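Local coordinates for ribokinase (Arabidopsis thaliana, PDB 6ILS), which catalyses the magnesium-dependent transfer of a phosphoryl group from ATP to O-5 of D-ribose, giving D-ribose 5-phosphate, at residues B[119-124]-B[143-148]; B[59-64]-B[127-132]. All blocks are in the same frame, centred on the assembly; numbering follows the deposited sequence.

Contact 1 of 2, residues B[119-124]-B[143-148]; sequences KAWPEI and REIPDS. With RIB (alpha-D-ribofuranose), chain F.
Trp121 packs its indole against Ile145 and Pro146, in the turn between strand 138-143 and helix 147-158 of the PfkB-family alpha/beta fold. This turn leaves the C-terminal end of a parallel strand, where the ribose site of ribokinase lies. Arg143 ends the strand and ties the turn together from within. Its NH2 reaches Asp147 OD1 at 2.7 Å in a nearly straight hydrogen bond (173°) within a salt bridge, in the guanidinium plane and on the syn lone pair of the carboxylate. Arg143 NH1 bonds to the carbonyl of Thr173. Glu144 reaches the sugar with its carboxylate. Its chain runs extended beyond CG, and OE2 accepts a 2.6 Å hydrogen bond from O1 of the bound ribose. OE1 is held by Ser10 OG and the backbone N of Lys41, two bonds that probably restrict how the carboxylate can turn. Ile145 has CG1 between its backbone N and carbonyl carbon (chi1 71°). With chi2 extended from there, CD1 comes over one indole face, 3.9 Å above the plane and offset toward the rim, while CB lies 3.8 Å from Trp121 NE1. Pro146, the N-cap residue of the helix, brings CD to 3.7 Å from Trp121 CD1. With an alanine in place of Trp121, Ile145 and Pro146 would probably lose their aromatic partner, leaving a gap between the turn and strand 56-63, whose Val59 and Arg61 also touch the indole. The indole N-H makes a weak hydrogen bond to the carbonyl of Asn117. Ser148 lies at the exposed margin of the contact, where Gln152 NE2 bonds both to its OG and to the carbonyl O of Glu123; OG and that O are themselves 4.2 Å apart.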
loop_
_atom_site.group_PDB
_atom_site.type_symbol
_atom_site.label_atom_id
_atom_site.label_comp_id
_atom_site.label_asym_id
_atom_site.label_seq_id
_atom_site.Cartn_x
_atom_site.Cartn_y
_atom_site.Cartn_z
ATOM N N LYS B 119 1.588 12.989 12.465
ATOM C CA LYS B 119 1.591 12.574 13.865
ATOM C C LYS B 119 2.955 12.349 14.507
ATOM O O LYS B 119 3.031 12.150 15.719
ATOM C CB LYS B 119 0.739 11.309 13.998
ATOM C CG LYS B 119 -0.748 11.597 13.798
ATOM C CD LYS B 119 -1.575 10.324 13.737
ATOM C CE LYS B 119 -3.063 10.641 13.683
ATOM N NZ LYS B 119 -3.873 9.397 13.557
ATOM N N ALA B 120 4.034 12.419 13.736
ATOM C CA ALA B 120 5.348 12.086 14.280
ATOM C C ALA B 120 6.265 13.277 14.483
ATOM O O ALA B 120 7.471 13.106 14.640
ATOM C CB ALA B 120 6.033 11.074 13.384
ATOM N N TRP B 121 5.707 14.480 14.451
ATOM C CA TRP B 121 6.494 15.681 14.664
ATOM C C TRP B 121 6.506 16.046 16.145
ATOM O O TRP B 121 5.532 15.804 16.841
ATOM C CB TRP B 121 5.928 16.845 13.849
ATOM C CG TRP B 121 6.011 16.663 12.352
ATOM C CD1 TRP B 121 5.047 16.147 11.524
ATOM C CD2 TRP B 121 7.118 17.003 11.516
ATOM N NE1 TRP B 121 5.501 16.141 10.216
ATOM C CE2 TRP B 121 6.764 16.671 10.187
ATOM C CE3 TRP B 121 8.373 17.569 11.754
ATOM C CZ2 TRP B 121 7.619 16.895 9.111
ATOM C CZ3 TRP B 121 9.226 17.776 10.684
ATOM C CH2 TRP B 121 8.840 17.437 9.372
ATOM N N PRO B 122 7.596 16.658 16.622
ATOM C CA PRO B 122 7.558 17.097 18.021
ATOM C C PRO B 122 6.583 18.253 18.200
ATOM O O PRO B 122 6.287 18.967 17.236
ATOM C CB PRO B 122 8.993 17.540 18.286
ATOM C CG PRO B 122 9.448 18.060 16.957
ATOM C CD PRO B 122 8.774 17.182 15.912
ATOM N N GLU B 123 6.073 18.424 19.413
ATOM C CA GLU B 123 5.197 19.542 19.718
ATOM C C GLU B 123 5.927 20.856 19.432
ATOM O O GLU B 123 5.356 21.790 18.868
ATOM C CB GLU B 123 4.738 19.474 21.176
ATOM C CG GLU B 123 4.150 20.777 21.706
ATOM C CD GLU B 123 3.506 20.627 23.078
ATOM O OE1 GLU B 123 3.275 19.476 23.509
ATOM O OE2 GLU B 123 3.243 21.662 23.729
ATOM N N ILE B 124 7.193 20.909 19.830
ATOM C CA ILE B 124 8.069 22.035 19.550
ATOM C C ILE B 124 9.292 21.542 18.801
ATOM O O ILE B 124 9.957 20.609 19.239
ATOM C CB ILE B 124 8.532 22.750 20.840
ATOM C CG1 ILE B 124 7.328 23.165 21.688
ATOM C CG2 ILE B 124 9.402 23.951 20.504
ATOM C CD1 ILE B 124 6.377 24.097 20.972
ATOM N N ARG B 143 0.821 21.757 2.534
ATOM C CA ARG B 143 -0.151 21.573 3.607
ATOM C C ARG B 143 -0.527 20.121 3.834
ATOM O O ARG B 143 -1.704 19.761 3.859
ATOM C CB ARG B 143 -1.367 22.426 3.324
ATOM C CG ARG B 143 -0.952 23.878 3.217
ATOM C CD ARG B 143 -2.001 24.830 3.730
ATOM N NE ARG B 143 -2.380 24.592 5.125
ATOM C CZ ARG B 143 -3.644 24.456 5.514
ATOM N NH1 ARG B 143 -4.610 24.506 4.606
ATOM N NH2 ARG B 143 -3.946 24.256 6.792
ATOM N N GLU B 144 0.501 19.305 4.040
ATOM C CA GLU B 144 0.341 17.868 4.295
ATOM C C GLU B 144 1.089 17.453 5.562
ATOM O O GLU B 144 1.311 16.262 5.804
ATOM C CB GLU B 144 0.835 17.056 3.075
ATOM C CG GLU B 144 -0.021 17.240 1.833
ATOM C CD GLU B 144 0.282 16.224 0.717
ATOM O OE1 GLU B 144 1.437 15.741 0.608
ATOM O OE2 GLU B 144 -0.659 15.898 -0.037
ATOM N N ILE B 145 1.495 18.445 6.353
ATOM C CA ILE B 145 2.004 18.239 7.716
ATOM C C ILE B 145 1.296 19.286 8.612
ATOM O O ILE B 145 0.623 20.192 8.095
ATOM C CB ILE B 145 3.552 18.373 7.818
ATOM C CG1 ILE B 145 3.977 19.830 7.639
ATOM C CG2 ILE B 145 4.267 17.458 6.806
ATOM C CD1 ILE B 145 5.428 20.099 7.851
ATOM N N PRO B 146 1.410 19.157 9.946
ATOM C CA PRO B 146 0.580 20.049 10.785
ATOM C C PRO B 146 0.850 21.551 10.633
ATOM O O PRO B 146 1.990 21.956 10.499
ATOM C CB PRO B 146 0.929 19.603 12.212
ATOM C CG PRO B 146 1.286 18.162 12.066
ATOM C CD PRO B 146 2.012 18.070 10.740
ATOM N N ASP B 147 -0.212 22.352 10.688
ATOM C CA ASP B 147 -0.100 23.813 10.695
ATOM C C ASP B 147 0.957 24.293 11.684
ATOM O O ASP B 147 1.715 25.218 11.406
ATOM C CB ASP B 147 -1.454 24.453 11.039
ATOM C CG ASP B 147 -2.462 24.365 9.897
ATOM O OD1 ASP B 147 -2.044 24.303 8.724
ATOM O OD2 ASP B 147 -3.684 24.372 10.173
ATOM N N SER B 148 1.013 23.647 12.842
ATOM C CA SER B 148 1.906 24.086 13.909
ATOM C C SER B 148 3.357 24.002 13.503
ATOM O O SER B 148 4.142 24.897 13.792
ATOM C CB SER B 148 1.693 23.256 15.177
ATOM O OG SER B 148 2.789 23.443 16.052
HETATM O O5 RIB F . 1.126 16.397 -5.642
HETATM C C5 RIB F . 1.236 14.998 -5.674
HETATM C C4 RIB F . 1.095 14.468 -4.398
HETATM O O4 RIB F . -0.170 14.921 -3.712
HETATM C C3 RIB F . 0.862 12.909 -4.601
HETATM O O3 RIB F . 2.215 12.248 -4.685
HETATM C C2 RIB F . 0.092 12.541 -3.680
HETATM O O2 RIB F . 0.751 11.668 -2.678
HETATM C C1 RIB F . -0.521 13.913 -2.957
HETATM O O1 RIB F . 0.000 14.057 -1.686
#

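Contact 2 of 2, residues B[59-64]-B[127-132]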
loop_
_atom_site.group_PDB
_atom_site.type_symbol
_atom_site.label_atom_id
_atom_site.label_comp_id
_atom_site.label_asym_id
_atom_site.label_seq_id
_atom_site.Cartn_x
_atom_site.Cartn_y
_atom_site.Cartn_z
ATOM N N VAL B 59 13.223 17.613 4.915
ATOM C CA VAL B 59 12.917 17.438 6.328
ATOM C C VAL B 59 11.525 16.845 6.479
ATOM O O VAL B 59 10.509 17.451 6.102
ATOM C CB VAL B 59 12.999 18.772 7.098
ATOM C CG1 VAL B 59 12.670 18.551 8.590
ATOM C CG2 VAL B 59 14.357 19.405 6.901
ATOM N N GLY B 60 11.456 15.636 7.020
ATOM C CA GLY B 60 10.191 14.947 7.040
ATOM C C GLY B 60 10.221 13.800 8.031
ATOM O O GLY B 60 11.269 13.502 8.596
ATOM N N ARG B 61 9.069 13.163 8.206
ATOM C CA ARG B 61 8.894 12.061 9.160
ATOM C C ARG B 61 8.358 10.836 8.456
ATOM O O ARG B 61 7.343 10.915 7.760
ATOM C CB ARG B 61 7.935 12.455 10.281
ATOM C CG ARG B 61 8.468 13.544 11.190
ATOM C CD ARG B 61 9.764 13.092 11.817
ATOM N NE ARG B 61 10.311 14.081 12.736
ATOM C CZ ARG B 61 11.218 14.985 12.390
ATOM N NH1 ARG B 61 11.665 15.038 11.135
ATOM N NH2 ARG B 61 11.675 15.842 13.296
ATOM N N LEU B 62 9.032 9.706 8.664
ATOM C CA LEU B 62 8.647 8.438 8.066
ATOM C C LEU B 62 8.356 7.410 9.143
ATOM O O LEU B 62 8.843 7.546 10.259
ATOM C CB LEU B 62 9.760 7.906 7.163
ATOM C CG LEU B 62 10.162 8.800 5.998
ATOM C CD1 LEU B 62 11.277 8.127 5.220
ATOM C CD2 LEU B 62 8.944 9.022 5.127
ATOM N N GLY B 63 7.573 6.386 8.811
ATOM C CA GLY B 63 7.475 5.215 9.676
ATOM C C GLY B 63 8.644 4.295 9.384
ATOM O O GLY B 63 9.263 4.388 8.330
ATOM N N GLU B 64 8.971 3.410 10.323
ATOM C CA GLU B 64 10.009 2.419 10.078
ATOM C C GLU B 64 9.337 1.220 9.426
ATOM O O GLU B 64 9.085 0.206 10.083
ATOM C CB GLU B 64 10.724 2.021 11.379
ATOM C CG GLU B 64 11.612 3.123 11.968
ATOM C CD GLU B 64 11.969 2.894 13.436
ATOM O OE1 GLU B 64 11.766 1.769 13.930
ATOM O OE2 GLU B 64 12.449 3.846 14.094
ATOM N N ASP B 127 16.000 23.119 18.142
ATOM C CA ASP B 127 16.752 24.122 17.401
ATOM C C ASP B 127 17.774 23.532 16.430
ATOM O O ASP B 127 18.317 24.252 15.578
ATOM C CB ASP B 127 17.452 25.072 18.369
ATOM C CG ASP B 127 16.597 26.274 18.716
ATOM O OD1 ASP B 127 15.803 26.185 19.674
ATOM O OD2 ASP B 127 16.705 27.298 18.013
ATOM N N ASP B 128 18.027 22.230 16.534
ATOM C CA ASP B 128 18.872 21.586 15.545
ATOM C C ASP B 128 18.021 20.732 14.621
ATOM O O ASP B 128 18.538 20.071 13.722
ATOM C CB ASP B 128 19.981 20.765 16.208
ATOM C CG ASP B 128 21.280 21.565 16.371
ATOM O OD1 ASP B 128 21.959 21.826 15.353
ATOM O OD2 ASP B 128 21.617 21.942 17.516
ATOM N N ASP B 129 16.710 20.754 14.849
ATOM C CA ASP B 129 15.768 20.429 13.786
ATOM C C ASP B 129 15.685 21.645 12.883
ATOM O O ASP B 129 15.584 21.518 11.669
ATOM C CB ASP B 129 14.370 20.085 14.311
ATOM C CG ASP B 129 14.336 18.803 15.122
ATOM O OD1 ASP B 129 14.831 17.766 14.625
ATOM O OD2 ASP B 129 13.762 18.827 16.233
ATOM N N LEU B 130 15.740 22.823 13.505
ATOM C CA LEU B 130 15.612 24.099 12.808
ATOM C C LEU B 130 16.927 24.649 12.277
ATOM O O LEU B 130 16.929 25.665 11.588
ATOM C CB LEU B 130 14.986 25.146 13.725
ATOM C CG LEU B 130 13.545 24.933 14.169
ATOM C CD1 LEU B 130 13.122 26.045 15.116
ATOM C CD2 LEU B 130 12.610 24.851 12.967
ATOM N N GLU B 131 18.041 24.004 12.598
ATOM C CA GLU B 131 19.329 24.493 12.119
ATOM C C GLU B 131 19.403 24.453 10.594
ATOM O O GLU B 131 20.006 25.329 9.973
ATOM C CB GLU B 131 20.483 23.683 12.709
ATOM C CG GLU B 131 20.491 22.222 12.271
ATOM C CD GLU B 131 21.868 21.594 12.345
ATOM O OE1 GLU B 131 22.845 22.329 12.622
ATOM O OE2 GLU B 131 21.969 20.366 12.121
ATOM N N ILE B 132 18.784 23.442 9.989
ATOM C CA ILE B 132 18.892 23.290 8.547
ATOM C C ILE B 132 18.078 24.370 7.846
ATOM O O ILE B 132 18.522 24.893 6.826
ATOM C CB ILE B 132 18.458 21.873 8.061
ATOM C CG1 ILE B 132 18.728 21.713 6.559
ATOM C CG2 ILE B 132 17.014 21.571 8.410
ATOM C CD1 ILE B 132 20.140 22.066 6.143
#
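Arg61 sets CG beside its backbone N (chi1 -67°) and bends again at chi2 (-59°), which carries the guanidinium back along its own strand and out to Asp129. Asp129 likewise has CG anti to its carbonyl carbon. Its side chain comes in nearly perpendicular to that of Arg61. Arg61 NH2 and Asp129 OD1 are 3.9 Å apart, a long salt bridge. At this distance the attraction is probably mainly electrostatic. OD1 lies at the edge of the guanidinium, near its plane, but the carboxylate is turned 54° from that plane. The main polar partner of Asp129 is Ser126, whose OG is hydrogen-bonded to OD2; OD1 also forms a salt bridge with Arg88 of strand 87-90. Two arginines on neighbouring strands thus share this carboxylate. Arg61 is steadied by its own strand, since NH1 donates a 3.0 Å bond to Gly60 O. Gly60 O lies in the guanidinium plane, while NH1 stands well above the plane of the carbonyl. Strand 56-63 is a parallel strand of the central sheet in this Rossmann-like alpha/beta domain, between strands 5-8 and 87-90. Segment 127-132 leads into the short helix 131-134, which lies against one face of that sheet. At the helix end the contact is apolar. Val59 CG2 meets Ile132 CG2 methyl to methyl at 3.7 Å. The two side chains run alongside each other with opposite sense. Both also pack on Val6 of the adjacent strand 5-8, and Ile132 reaches Tyr86 as well.

In the fold
Contact 1 is largely a surface contact, and contact 2 is buried. Their centres are about 11 Å apart, and their segments alternate along the chain. Both draw on the connection from helix 116-119 to helix 131-134; strand 56-63 is a segment of contact 2 and also packs on Trp121 of contact 1. Trp121 joins them directly, with CH2 3.7 Å from Gly60 CA and CZ3 3.7 Å from Arg61 NH1. Contact 1 is aromatic and aliphatic packing on a turn that also supplies a residue of the ribose pocket, Glu144. Contact 2 lies farther from the sugar and sets a long ion pair beside an aliphatic pair on the face of the sheet.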